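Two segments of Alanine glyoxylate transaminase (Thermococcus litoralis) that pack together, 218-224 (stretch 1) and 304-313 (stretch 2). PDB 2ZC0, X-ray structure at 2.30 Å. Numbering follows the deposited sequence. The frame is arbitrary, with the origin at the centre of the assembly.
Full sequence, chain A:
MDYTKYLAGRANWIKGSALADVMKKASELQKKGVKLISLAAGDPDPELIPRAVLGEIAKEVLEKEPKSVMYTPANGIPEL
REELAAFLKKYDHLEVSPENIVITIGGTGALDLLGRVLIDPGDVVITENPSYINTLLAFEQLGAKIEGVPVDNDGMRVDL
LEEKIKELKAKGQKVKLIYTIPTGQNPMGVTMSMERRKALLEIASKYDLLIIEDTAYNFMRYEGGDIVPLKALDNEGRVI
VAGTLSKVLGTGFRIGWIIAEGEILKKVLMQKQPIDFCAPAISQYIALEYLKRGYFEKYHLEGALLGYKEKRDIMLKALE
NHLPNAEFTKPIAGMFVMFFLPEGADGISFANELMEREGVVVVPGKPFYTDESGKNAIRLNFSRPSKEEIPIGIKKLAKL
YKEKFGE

Stretch 1, residues 218-224: NFMRYEG
Stretch 2, residues 304-313: ALLGYKEKRD

Residues 304-313 form an uninterrupted piece of a longer helix, against which the irregular segment 218-224 is laid; together they bury 440 Å². Within the stretch, the amides of Tyr308 to Asp313 are satisfied by carbonyls four residues earlier: Tyr308 N donates to Ala304 O (2.7 Å), Arg312 N to Tyr308 O (2.7 Å) and Asp313 N to Lys309 O (2.9 Å). The two stretches run in the same general direction, with Met220 CA 6.3 Å from Leu305 CA and Tyr222 CA 6.2 Å from Lys309 CA.

Tyr222 (phi/psi -123/-43°, chi1 m, chi2 127°) is the centre of the contact, its CB directed toward the helix. Lys309 CA lies over one face of its ring, 4.0 Å from the centroid and 15° off the normal, a CH-pi contact. At the ring edge, Leu305 CD2 approaches Tyr222 CD2 to 3.4 Å; this methyl also lies 3.2 Å from Arg221 O. Tyr222 OH sits 3.3 Å from Tyr308 CB, an apolar neighbour, and finds its hydrogen bond elsewhere in the structure, as does Tyr308 OH. Met220 SD stands 4.7 Å from the Tyr308 ring centroid (chi1 m for both residues).

The one hydrogen bond across the contact belongs to Arg312 (chi1 t, chi2 m, chi3 m, chi4 -88°), whose NH2 donates to Glu223 OE2 at 3.2 Å. The bond is weak (N-H...acceptor angle 131°), but it forms part of a salt bridge. Glu223 reaches it with chi1 -38° and chi2 t. The guanidinium is held more closely within the helix, where Arg312 NE and NH2 each donate to Asp313 OD1 at 2.7 Å; NH1 is satisfied elsewhere. Tyr222 CD1 lies over a guanidinium face, 3.6 Å from Arg312 NH1. Lys309, with chi1 to chi4 all t, extends so that NZ comes within 3.7 Å of Tyr222 O, too far for a normal hydrogen bond.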

# COMPACT_ATOMS: atom_id res chain seq x y z
N ASN A 218 -32.49 -8.65 -7.62
CA ASN A 218 -33.42 -7.90 -8.46
C ASN A 218 -34.43 -8.77 -9.16
O ASN A 218 -35.47 -8.30 -9.59
CB ASN A 218 -32.65 -7.08 -9.50
CG ASN A 218 -31.99 -5.89 -8.89
OD1 ASN A 218 -31.65 -5.91 -7.70
ND2 ASN A 218 -31.80 -4.84 -9.67
N PHE A 219 -34.11 -10.06 -9.27
CA PHE A 219 -34.99 -10.99 -9.93
C PHE A 219 -35.73 -11.90 -8.96
O PHE A 219 -36.36 -12.87 -9.38
CB PHE A 219 -34.21 -11.78 -10.97
CG PHE A 219 -33.50 -10.90 -11.97
CD1 PHE A 219 -32.12 -10.71 -11.90
CD2 PHE A 219 -34.22 -10.21 -12.94
CE1 PHE A 219 -31.48 -9.84 -12.77
CE2 PHE A 219 -33.59 -9.34 -13.82
CZ PHE A 219 -32.21 -9.15 -13.73
N MET A 220 -35.65 -11.60 -7.67
CA MET A 220 -36.38 -12.38 -6.68
C MET A 220 -37.32 -11.44 -5.94
O MET A 220 -37.43 -11.52 -4.72
CB MET A 220 -35.45 -13.03 -5.65
CG MET A 220 -34.45 -14.01 -6.23
SD MET A 220 -34.17 -15.37 -5.09
CE MET A 220 -33.74 -14.50 -3.65
N ARG A 221 -37.95 -10.53 -6.68
CA ARG A 221 -38.90 -9.58 -6.10
C ARG A 221 -40.27 -10.23 -6.08
O ARG A 221 -40.58 -11.07 -6.93
CB ARG A 221 -38.96 -8.29 -6.92
CG ARG A 221 -38.49 -7.06 -6.17
CD ARG A 221 -39.09 -5.79 -6.75
NE ARG A 221 -38.83 -5.69 -8.19
CZ ARG A 221 -39.75 -5.35 -9.09
NH1 ARG A 221 -39.42 -5.29 -10.37
NH2 ARG A 221 -40.99 -5.08 -8.70
N TYR A 222 -41.10 -9.84 -5.12
CA TYR A 222 -42.43 -10.43 -5.02
C TYR A 222 -43.58 -9.43 -5.07
O TYR A 222 -44.57 -9.67 -5.76
CB TYR A 222 -42.53 -11.25 -3.72
CG TYR A 222 -41.37 -12.21 -3.50
CD1 TYR A 222 -40.65 -12.20 -2.31
CD2 TYR A 222 -40.98 -13.10 -4.49
CE1 TYR A 222 -39.56 -13.05 -2.11
CE2 TYR A 222 -39.90 -13.96 -4.30
CZ TYR A 222 -39.20 -13.93 -3.11
OH TYR A 222 -38.12 -14.77 -2.95
N GLU A 223 -43.44 -8.31 -4.37
CA GLU A 223 -44.53 -7.33 -4.31
C GLU A 223 -44.25 -5.87 -4.68
O GLU A 223 -45.16 -5.05 -4.68
CB GLU A 223 -45.15 -7.38 -2.92
CG GLU A 223 -45.23 -8.79 -2.38
CD GLU A 223 -45.95 -8.85 -1.06
OE1 GLU A 223 -45.57 -8.08 -0.15
OE2 GLU A 223 -46.88 -9.67 -0.93
N GLY A 224 -43.00 -5.54 -4.99
CA GLY A 224 -42.71 -4.16 -5.35
C GLY A 224 -43.49 -3.80 -6.61
O GLY A 224 -43.85 -4.68 -7.39
N ALA A 304 -39.90 -20.96 -10.18
CA ALA A 304 -39.12 -20.66 -8.99
C ALA A 304 -39.64 -19.44 -8.22
O ALA A 304 -39.89 -19.52 -7.02
CB ALA A 304 -37.66 -20.45 -9.37
N LEU A 305 -39.81 -18.32 -8.92
CA LEU A 305 -40.28 -17.09 -8.30
C LEU A 305 -41.52 -17.30 -7.43
O LEU A 305 -41.57 -16.84 -6.29
CB LEU A 305 -40.57 -16.04 -9.36
CG LEU A 305 -40.02 -14.64 -9.07
CD1 LEU A 305 -40.53 -13.69 -10.15
CD2 LEU A 305 -40.43 -14.16 -7.69
N LEU A 306 -42.54 -17.96 -7.98
CA LEU A 306 -43.77 -18.21 -7.22
C LEU A 306 -43.48 -19.16 -6.07
O LEU A 306 -44.05 -19.04 -4.99
CB LEU A 306 -44.86 -18.80 -8.13
CG LEU A 306 -45.64 -17.79 -8.98
CD1 LEU A 306 -46.25 -16.72 -8.06
CD2 LEU A 306 -44.72 -17.14 -10.00
N GLY A 307 -42.57 -20.11 -6.32
CA GLY A 307 -42.19 -21.05 -5.29
C GLY A 307 -41.53 -20.33 -4.12
O GLY A 307 -41.83 -20.63 -2.97
N TYR A 308 -40.62 -19.40 -4.42
CA TYR A 308 -39.92 -18.66 -3.37
C TYR A 308 -40.87 -17.73 -2.64
O TYR A 308 -40.80 -17.58 -1.42
CB TYR A 308 -38.76 -17.83 -3.96
CG TYR A 308 -37.57 -18.65 -4.42
CD1 TYR A 308 -36.89 -19.50 -3.54
CD2 TYR A 308 -37.12 -18.58 -5.74
CE1 TYR A 308 -35.80 -20.26 -3.97
CE2 TYR A 308 -36.04 -19.34 -6.17
CZ TYR A 308 -35.38 -20.18 -5.28
OH TYR A 308 -34.32 -20.93 -5.71
N LYS A 309 -41.75 -17.08 -3.39
CA LYS A 309 -42.72 -16.18 -2.80
C LYS A 309 -43.55 -16.95 -1.76
O LYS A 309 -43.86 -16.43 -0.69
CB LYS A 309 -43.64 -15.61 -3.88
CG LYS A 309 -44.65 -14.60 -3.38
CD LYS A 309 -45.44 -14.02 -4.53
CE LYS A 309 -46.39 -12.94 -4.03
NZ LYS A 309 -47.09 -12.26 -5.15
N GLU A 310 -43.90 -18.19 -2.09
CA GLU A 310 -44.68 -19.02 -1.19
C GLU A 310 -43.88 -19.32 0.09
O GLU A 310 -44.40 -19.21 1.20
CB GLU A 310 -45.07 -20.32 -1.90
CG GLU A 310 -45.89 -21.27 -1.06
CD GLU A 310 -46.31 -22.50 -1.84
OE1 GLU A 310 -45.43 -23.13 -2.47
OE2 GLU A 310 -47.52 -22.82 -1.84
N LYS A 311 -42.61 -19.69 -0.08
CA LYS A 311 -41.76 -19.97 1.07
C LYS A 311 -41.62 -18.69 1.89
O LYS A 311 -41.48 -18.73 3.11
CB LYS A 311 -40.39 -20.45 0.62
CG LYS A 311 -40.38 -21.81 -0.05
CD LYS A 311 -38.95 -22.25 -0.22
CE LYS A 311 -38.82 -23.60 -0.91
NZ LYS A 311 -37.41 -24.04 -0.85
N ARG A 312 -41.64 -17.55 1.19
CA ARG A 312 -41.53 -16.24 1.82
C ARG A 312 -42.74 -16.02 2.73
O ARG A 312 -42.61 -15.56 3.87
CB ARG A 312 -41.46 -15.16 0.74
CG ARG A 312 -41.17 -13.73 1.23
CD ARG A 312 -42.36 -13.10 1.94
NE ARG A 312 -43.56 -13.06 1.10
CZ ARG A 312 -43.88 -12.08 0.26
NH1 ARG A 312 -43.09 -11.02 0.12
NH2 ARG A 312 -45.00 -12.16 -0.45
N ASP A 313 -43.93 -16.33 2.22
CA ASP A 313 -45.16 -16.15 2.99
C ASP A 313 -45.24 -17.16 4.13
O ASP A 313 -45.65 -16.82 5.23
CB ASP A 313 -46.39 -16.30 2.08
CG ASP A 313 -46.36 -15.35 0.91
OD1 ASP A 313 -46.01 -14.16 1.12
OD2 ASP A 313 -46.69 -15.77 -0.21